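Ammonium transporter (Kuenenia stuttgartiensis, PDB 6EU6) senses ammonium at the membrane, as the Amt-family sensor part of a histidine kinase that signals ammonium across the membrane. Local coordinates at the interface of chains A and B. Coordinates in Å, arbitrary orientation; residue numbers count along the deposited sequence, not the author numbering. Chains: chain A/B, Ammonium transporter.

Contact 1: the interface of chains A and B. Residues chain A 244, 247-248, 293; chain B 52, 55-56, 59, 101.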
loop_
_atom_site.group_PDB
_atom_site.type_symbol
_atom_site.label_atom_id
_atom_site.label_comp_id
_atom_site.label_asym_id
_atom_site.label_seq_id
_atom_site.Cartn_x
_atom_site.Cartn_y
_atom_site.Cartn_z
ATOM N N MET A 244 0.245 15.548 -11.551
ATOM C CA MET A 244 0.989 16.370 -12.474
ATOM C C MET A 244 1.941 17.309 -11.746
ATOM O O MET A 244 3.005 17.600 -12.281
ATOM C CB MET A 244 0.049 17.180 -13.419
ATOM C CG MET A 244 -0.865 16.328 -14.250
ATOM S SD MET A 244 0.024 15.113 -15.196
ATOM C CE MET A 244 1.142 16.107 -16.208
ATOM N N ALA A 247 4.956 15.154 -10.828
ATOM C CA ALA A 247 5.741 14.748 -11.993
ATOM C C ALA A 247 6.522 15.959 -12.552
ATOM O O ALA A 247 7.701 15.859 -12.839
ATOM C CB ALA A 247 4.821 14.220 -13.039
ATOM N N SER A 248 5.888 17.110 -12.609
ATOM C CA SER A 248 6.562 18.320 -13.117
ATOM C C SER A 248 7.638 18.745 -12.166
ATOM O O SER A 248 8.670 19.199 -12.613
ATOM C CB SER A 248 5.592 19.506 -13.373
ATOM O OG SER A 248 4.460 18.926 -14.018
ATOM N N VAL A 293 1.076 21.757 -13.395
ATOM C CA VAL A 293 2.397 21.585 -13.967
ATOM C C VAL A 293 3.324 22.811 -13.650
ATOM O O VAL A 293 4.480 22.668 -13.207
ATOM C CB VAL A 293 2.286 21.313 -15.456
ATOM C CG1 VAL A 293 3.656 21.479 -16.118
ATOM C CG2 VAL A 293 1.743 19.951 -15.727
ATOM N N LEU B 52 7.905 9.997 -13.653
ATOM C CA LEU B 52 7.856 11.444 -13.956
ATOM C C LEU B 52 7.596 11.676 -15.492
ATOM O O LEU B 52 6.688 12.442 -15.847
ATOM C CB LEU B 52 9.148 12.167 -13.568
ATOM C CG LEU B 52 9.701 11.816 -12.148
ATOM C CD1 LEU B 52 10.994 12.488 -11.907
ATOM C CD2 LEU B 52 8.697 12.239 -11.118
ATOM N N SER B 55 4.240 10.346 -17.113
ATOM C CA SER B 55 3.093 11.193 -16.763
ATOM C C SER B 55 3.065 12.401 -17.692
ATOM O O SER B 55 2.028 12.772 -18.184
ATOM C CB SER B 55 3.200 11.724 -15.340
ATOM O OG SER B 55 3.051 10.713 -14.330
ATOM N N LEU B 56 4.175 13.068 -17.845
ATOM C CA LEU B 56 4.156 14.308 -18.623
ATOM C C LEU B 56 3.983 14.049 -20.141
ATOM O O LEU B 56 3.267 14.768 -20.823
ATOM C CB LEU B 56 5.423 15.128 -18.405
ATOM C CG LEU B 56 5.618 15.732 -17.015
ATOM C CD1 LEU B 56 6.911 16.509 -17.024
ATOM C CD2 LEU B 56 4.507 16.652 -16.697
ATOM N N PHE B 59 0.355 12.996 -20.661
ATOM C CA PHE B 59 -0.479 14.186 -20.553
ATOM C C PHE B 59 -0.388 15.019 -21.850
ATOM O O PHE B 59 -1.416 15.475 -22.378
ATOM C CB PHE B 59 -0.088 15.019 -19.363
ATOM C CG PHE B 59 -0.768 16.367 -19.285
ATOM C CD1 PHE B 59 -2.041 16.497 -18.769
ATOM C CD2 PHE B 59 -0.108 17.504 -19.673
ATOM C CE1 PHE B 59 -2.669 17.740 -18.724
ATOM C CE2 PHE B 59 -0.723 18.742 -19.627
ATOM C CZ PHE B 59 -1.999 18.856 -19.183
ATOM N N MET B 101 -3.509 7.274 -17.831
ATOM C CA MET B 101 -2.135 7.682 -17.625
ATOM C C MET B 101 -1.336 6.625 -16.863
ATOM O O MET B 101 -0.198 6.324 -17.206
ATOM C CB MET B 101 -2.064 9.042 -16.875
ATOM C CG MET B 101 -0.660 9.547 -16.629
ATOM S SD MET B 101 -0.700 11.151 -15.758
ATOM C CE MET B 101 -1.170 12.114 -17.183
#
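A:Ser248 OG, the side-chain hydroxyl that faces B:Leu56 across the interface, donates a hydrogen bond to the backbone carbonyl A:Met244 O at 2.6 Å. The bond stays within helix 234-261, one turn back. The donor is tilted 26° from the carbonyl plane. OG lies beside the backbone N of its own residue, and this rotation turns the hydroxyl back toward the helix. A:Ser248 OG is also 3.5 Å from the methyl B:Leu56 CD2.

The same methyl is pressed by the thioether methyl of A:Met244, with A:Met244 CE to B:Leu56 CD2 at 3.4 Å, a tight fit. The chain of A:Met244 bends at chi2 and chi3 (-55° and -59°), which brings CE between B:Leu56 and the root of B:Phe59. A:Met244 CE sits 3.6 Å from B:Phe59 CB. The sulfur of A:Met244 faces another thioether: A:Met244 SD is 3.8 Å from B:Met101 CE.

At A:Ala247 and B:Ser55 the side chains are small, which probably lets the two helices come close. A:Ala247 CB meets B:Ser55 CB at 3.8 Å and also touches the carbonyl oxygen of B:Leu52. The patch is a helix-packing part of the contact between two copies in the Amt trimer. B:Leu52 lays one branch on A:Ala247, with B:Leu52 CD2 4.0 Å from A:Ala247 CA.

Contact 2: the interface of chains A and B. Residues chain A 240, 244, 289-290; chain B 59, 94, 97, 101.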
loop_
_atom_site.group_PDB
_atom_site.type_symbol
_atom_site.label_atom_id
_atom_site.label_comp_id
_atom_site.label_asym_id
_atom_site.label_seq_id
_atom_site.Cartn_x
_atom_site.Cartn_y
_atom_site.Cartn_z
ATOM N N LEU A 240 -5.516 14.060 -10.623
ATOM C CA LEU A 240 -4.706 14.350 -11.792
ATOM C C LEU A 240 -3.810 15.553 -11.542
ATOM O O LEU A 240 -2.606 15.492 -11.766
ATOM C CB LEU A 240 -5.599 14.582 -13.016
ATOM C CG LEU A 240 -4.813 14.957 -14.293
ATOM C CD1 LEU A 240 -3.851 13.813 -14.724
ATOM C CD2 LEU A 240 -5.706 15.352 -15.468
ATOM N N MET A 244 0.245 15.548 -11.551
ATOM C CA MET A 244 0.989 16.370 -12.474
ATOM C C MET A 244 1.941 17.309 -11.746
ATOM O O MET A 244 3.005 17.600 -12.281
ATOM C CB MET A 244 0.049 17.180 -13.419
ATOM C CG MET A 244 -0.865 16.328 -14.250
ATOM S SD MET A 244 0.024 15.113 -15.196
ATOM C CE MET A 244 1.142 16.107 -16.208
ATOM N N PRO A 289 -4.931 21.369 -14.924
ATOM C CA PRO A 289 -3.734 20.556 -14.939
ATOM C C PRO A 289 -2.485 21.299 -15.423
ATOM O O PRO A 289 -1.406 21.072 -14.854
ATOM C CB PRO A 289 -4.093 19.424 -15.891
ATOM C CG PRO A 289 -5.565 19.312 -15.794
ATOM C CD PRO A 289 -6.051 20.732 -15.631
ATOM N N VAL A 290 -2.623 22.227 -16.402
ATOM C CA VAL A 290 -1.473 22.992 -16.801
ATOM C C VAL A 290 -0.960 23.900 -15.698
ATOM O O VAL A 290 0.243 24.003 -15.529
ATOM C CB VAL A 290 -1.656 23.764 -18.165
ATOM C CG1 VAL A 290 -0.481 24.689 -18.440
ATOM C CG2 VAL A 290 -1.696 22.757 -19.305
ATOM N N PHE B 59 0.355 12.996 -20.661
ATOM C CA PHE B 59 -0.479 14.186 -20.553
ATOM C C PHE B 59 -0.388 15.019 -21.850
ATOM O O PHE B 59 -1.416 15.475 -22.378
ATOM C CB PHE B 59 -0.088 15.019 -19.363
ATOM C CG PHE B 59 -0.768 16.367 -19.285
ATOM C CD1 PHE B 59 -2.041 16.497 -18.769
ATOM C CD2 PHE B 59 -0.108 17.504 -19.673
ATOM C CE1 PHE B 59 -2.669 17.740 -18.724
ATOM C CE2 PHE B 59 -0.723 18.742 -19.627
ATOM C CZ PHE B 59 -1.999 18.856 -19.183
ATOM N N TYR B 94 -11.671 13.399 -16.294
ATOM C CA TYR B 94 -10.378 13.341 -15.651
ATOM C C TYR B 94 -10.049 12.000 -15.021
ATOM O O TYR B 94 -8.930 11.614 -15.037
ATOM C CB TYR B 94 -10.240 14.436 -14.624
ATOM C CG TYR B 94 -10.381 15.774 -15.225
ATOM C CD1 TYR B 94 -9.373 16.308 -15.959
ATOM C CD2 TYR B 94 -11.547 16.466 -15.115
ATOM C CE1 TYR B 94 -9.505 17.530 -16.539
ATOM C CE2 TYR B 94 -11.688 17.692 -15.685
ATOM C CZ TYR B 94 -10.665 18.206 -16.402
ATOM O OH TYR B 94 -10.799 19.414 -16.970
ATOM N N PHE B 97 -8.967 9.845 -17.702
ATOM C CA PHE B 97 -7.675 10.321 -18.148
ATOM C C PHE B 97 -6.532 9.827 -17.213
ATOM O O PHE B 97 -5.499 9.335 -17.698
ATOM C CB PHE B 97 -7.677 11.832 -18.178
ATOM C CG PHE B 97 -6.521 12.419 -18.883
ATOM C CD1 PHE B 97 -5.351 12.686 -18.231
ATOM C CD2 PHE B 97 -6.642 12.804 -20.207
ATOM C CE1 PHE B 97 -4.271 13.252 -18.879
ATOM C CE2 PHE B 97 -5.583 13.416 -20.843
ATOM C CZ PHE B 97 -4.374 13.609 -20.183
ATOM N N MET B 101 -3.509 7.274 -17.831
ATOM C CA MET B 101 -2.135 7.682 -17.625
ATOM C C MET B 101 -1.336 6.625 -16.863
ATOM O O MET B 101 -0.198 6.324 -17.206
ATOM C CB MET B 101 -2.064 9.042 -16.875
ATOM C CG MET B 101 -0.660 9.547 -16.629
ATOM S SD MET B 101 -0.700 11.151 -15.758
ATOM C CE MET B 101 -1.170 12.114 -17.183
#
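Helices 234-261 and 289-312 of chain A meet helices 40-67 and 93-114 of chain B. Between them lies an apolar subunit contact of leucine, methionine, proline and aromatic side chains.

The ring of B:Phe59 reaches toward helix 289-312 with its far end. Its CG lies anti to the backbone N (chi1 172°), which carries the ring past A:Met244 to the start of that helix. A:Pro289 CB meets the rim obliquely, from the face where A:Met244 CE lies, 3.6 Å from B:Phe59 CE1. A:Val290 CG2 meets the rim in the plane of the ring, 3.9 Å from B:Phe59 CZ. The pyrrolidine and the valine branch thus bound the same end of the phenyl group.

A:Leu240 fills the other half of the patch with both of its methyls. A:Leu240 CD2 is 3.8 Å from B:Tyr94 CD1, and the leucine side chain runs roughly perpendicular to that of the tyrosine. A:Leu240 CD2 is also 3.9 Å from B:Phe97 CD1. The other methyl touches B:Phe97 too. A:Leu240 CD1 lies 4.0 Å from the thioether methyl B:Met101 CE.

The site lies among the membrane helices of the Amt fold, near the first turns of helices 289-312 and 93-114.

Contact 3: the interface of chains A and B. Residues chain A 214, 217-218, 221, 243; chain B 21, 48, 51-52.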
loop_
_atom_site.group_PDB
_atom_site.type_symbol
_atom_site.label_atom_id
_atom_site.label_comp_id
_atom_site.label_asym_id
_atom_site.label_seq_id
_atom_site.Cartn_x
_atom_site.Cartn_y
_atom_site.Cartn_z
ATOM N N PHE A 214 7.199 7.016 -3.293
ATOM C CA PHE A 214 5.998 6.466 -3.908
ATOM C C PHE A 214 4.810 6.334 -2.966
ATOM O O PHE A 214 3.659 6.622 -3.334
ATOM C CB PHE A 214 6.279 5.133 -4.575
ATOM C CG PHE A 214 6.865 5.218 -5.957
ATOM C CD1 PHE A 214 6.140 5.746 -7.032
ATOM C CD2 PHE A 214 8.127 4.662 -6.210
ATOM C CE1 PHE A 214 6.712 5.755 -8.338
ATOM C CE2 PHE A 214 8.673 4.675 -7.524
ATOM C CZ PHE A 214 7.916 5.191 -8.551
ATOM N N TRP A 217 3.459 9.835 -2.293
ATOM C CA TRP A 217 2.761 10.345 -3.505
ATOM C C TRP A 217 1.340 9.694 -3.608
ATOM O O TRP A 217 0.292 10.358 -3.795
ATOM C CB TRP A 217 3.671 10.059 -4.684
ATOM C CG TRP A 217 3.290 10.509 -6.101
ATOM C CD1 TRP A 217 2.059 10.773 -6.592
ATOM C CD2 TRP A 217 4.201 10.708 -7.173
ATOM N NE1 TRP A 217 2.142 11.063 -7.958
ATOM C CE2 TRP A 217 3.451 11.048 -8.322
ATOM C CE3 TRP A 217 5.564 10.572 -7.286
ATOM C CZ2 TRP A 217 4.025 11.283 -9.554
ATOM C CZ3 TRP A 217 6.155 10.800 -8.517
ATOM C CH2 TRP A 217 5.378 11.170 -9.639
ATOM N N PHE A 218 1.302 8.372 -3.469
ATOM C CA PHE A 218 0.056 7.630 -3.398
ATOM C C PHE A 218 -0.847 8.155 -2.322
ATOM O O PHE A 218 -1.972 8.479 -2.578
ATOM C CB PHE A 218 0.353 6.181 -3.099
ATOM C CG PHE A 218 -0.841 5.371 -2.844
ATOM C CD1 PHE A 218 -1.541 4.789 -3.904
ATOM C CD2 PHE A 218 -1.223 5.096 -1.566
ATOM C CE1 PHE A 218 -2.638 3.983 -3.666
ATOM C CE2 PHE A 218 -2.364 4.336 -1.289
ATOM C CZ PHE A 218 -3.078 3.769 -2.348
ATOM N N PHE A 221 -2.716 11.429 -2.970
ATOM C CA PHE A 221 -3.955 11.302 -3.703
ATOM C C PHE A 221 -5.185 11.344 -2.804
ATOM O O PHE A 221 -6.215 12.041 -3.132
ATOM C CB PHE A 221 -4.003 10.031 -4.592
ATOM C CG PHE A 221 -2.993 10.013 -5.731
ATOM C CD1 PHE A 221 -2.610 11.183 -6.394
ATOM C CD2 PHE A 221 -2.399 8.825 -6.118
ATOM C CE1 PHE A 221 -1.688 11.132 -7.426
ATOM C CE2 PHE A 221 -1.452 8.792 -7.133
ATOM C CZ PHE A 221 -1.125 9.951 -7.786
ATOM N N ASN A 243 -0.944 14.532 -9.296
ATOM C CA ASN A 243 0.027 13.747 -10.003
ATOM C C ASN A 243 0.899 14.624 -10.888
ATOM O O ASN A 243 2.153 14.474 -10.981
ATOM C CB ASN A 243 -0.623 12.693 -10.860
ATOM C CG ASN A 243 0.388 11.684 -11.327
ATOM O OD1 ASN A 243 0.855 10.853 -10.554
ATOM N ND2 ASN A 243 0.727 11.736 -12.627
ATOM N N PHE B 21 -1.274 3.100 -9.754
ATOM C CA PHE B 21 -0.081 3.909 -9.483
ATOM C C PHE B 21 0.884 3.161 -8.544
ATOM O O PHE B 21 2.101 3.195 -8.676
ATOM C CB PHE B 21 -0.465 5.284 -8.857
ATOM C CG PHE B 21 0.713 6.108 -8.538
ATOM C CD1 PHE B 21 1.286 6.935 -9.502
ATOM C CD2 PHE B 21 1.273 6.056 -7.287
ATOM C CE1 PHE B 21 2.387 7.739 -9.170
ATOM C CE2 PHE B 21 2.396 6.826 -6.974
ATOM C CZ PHE B 21 2.963 7.649 -7.922
ATOM N N LEU B 48 11.617 5.544 -10.544
ATOM C CA LEU B 48 10.971 6.790 -10.139
ATOM C C LEU B 48 10.946 7.784 -11.295
ATOM O O LEU B 48 9.931 8.414 -11.557
ATOM C CB LEU B 48 11.692 7.390 -8.963
ATOM C CG LEU B 48 11.172 8.753 -8.505
ATOM C CD1 LEU B 48 9.727 8.688 -8.093
ATOM C CD2 LEU B 48 11.955 9.219 -7.327
ATOM N N THR B 51 8.339 7.279 -14.000
ATOM C CA THR B 51 7.016 7.687 -13.663
ATOM C C THR B 51 6.853 9.210 -13.962
ATOM O O THR B 51 5.799 9.667 -14.448
ATOM C CB THR B 51 6.771 7.380 -12.171
ATOM O OG1 THR B 51 6.955 5.977 -11.922
ATOM C CG2 THR B 51 5.400 7.783 -11.811
ATOM N N LEU B 52 7.905 9.997 -13.653
ATOM C CA LEU B 52 7.856 11.444 -13.956
ATOM C C LEU B 52 7.596 11.676 -15.492
ATOM O O LEU B 52 6.688 12.442 -15.847
ATOM C CB LEU B 52 9.148 12.167 -13.568
ATOM C CG LEU B 52 9.701 11.816 -12.148
ATOM C CD1 LEU B 52 10.994 12.488 -11.907
ATOM C CD2 LEU B 52 8.697 12.239 -11.118
#
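Ring against ring is the main interaction here: B:Phe21, on helix 2-34 of one Amt-family subunit, enters an aromatic pocket on helix 206-226 of the next. With chi1 at 178° the side chain extends away from its own backbone N, which carries the ring across to A:Trp217. The phenyl comes in tip first, not stacked flat. Its tip stands over the five-membered ring of the indole, with B:Phe21 CZ 3.4 Å from A:Trp217 CD2. A:Phe221 meets a face of the B:Phe21 ring with its edge. The two planes are turned by 83°, and A:Phe221 CE2 is 3.7 Å from B:Phe21 CG. B:Phe21 also comes to the edge of the A:Phe214 ring, its CE2 in that ring's plane. A:Phe214 CD1 is 3.8 Å from B:Phe21 CZ.

Aliphatic contacts come from helix 40-67 of chain B. The methyl CD1 of B:Leu48 lies above one face of the A:Phe214 ring, near its rim. B:Leu52 CD2 touches the benzene end of the indole at A:Trp217 CH2, 3.8 Å away, and the methyl of B:Thr51 approaches the same corner.

Among polar groups, the indole A:Trp217 NE1 donates a hydrogen bond of 2.9 Å to the amide oxygen A:Asn243 OD1, from above the carbonyl plane. The bond is bent (137° at the hydrogen). It ties the indole to helix 234-261. Were A:Trp217 replaced by an alanine, B:Phe21 would probably lose the indole face its tip rests on, and A:Asn243 OD1 this donor. B:Thr51 OG1 lies at the edge of the A:Phe214 ring, 3.6 Å from A:Phe214 CZ.

Contact 1 joins the other two along one subunit interface. The C-alpha centres of contact 1 and contact 2 are about 7 Å apart, those of contacts 1 and 3 about 9 Å, and those of contacts 2 and 3 about 12 Å. Contacts 1 and 2 share A:Met244, B:Phe59 and B:Met101, while contacts 1 and 3 share B:Leu52. Helix 234-261 of chain A and helix 40-67 of chain B run through all three. The deposited assembly is a trimer, as is usual for Amt proteins. The same helix seam would therefore repeat between its subunits and probably helps hold them together.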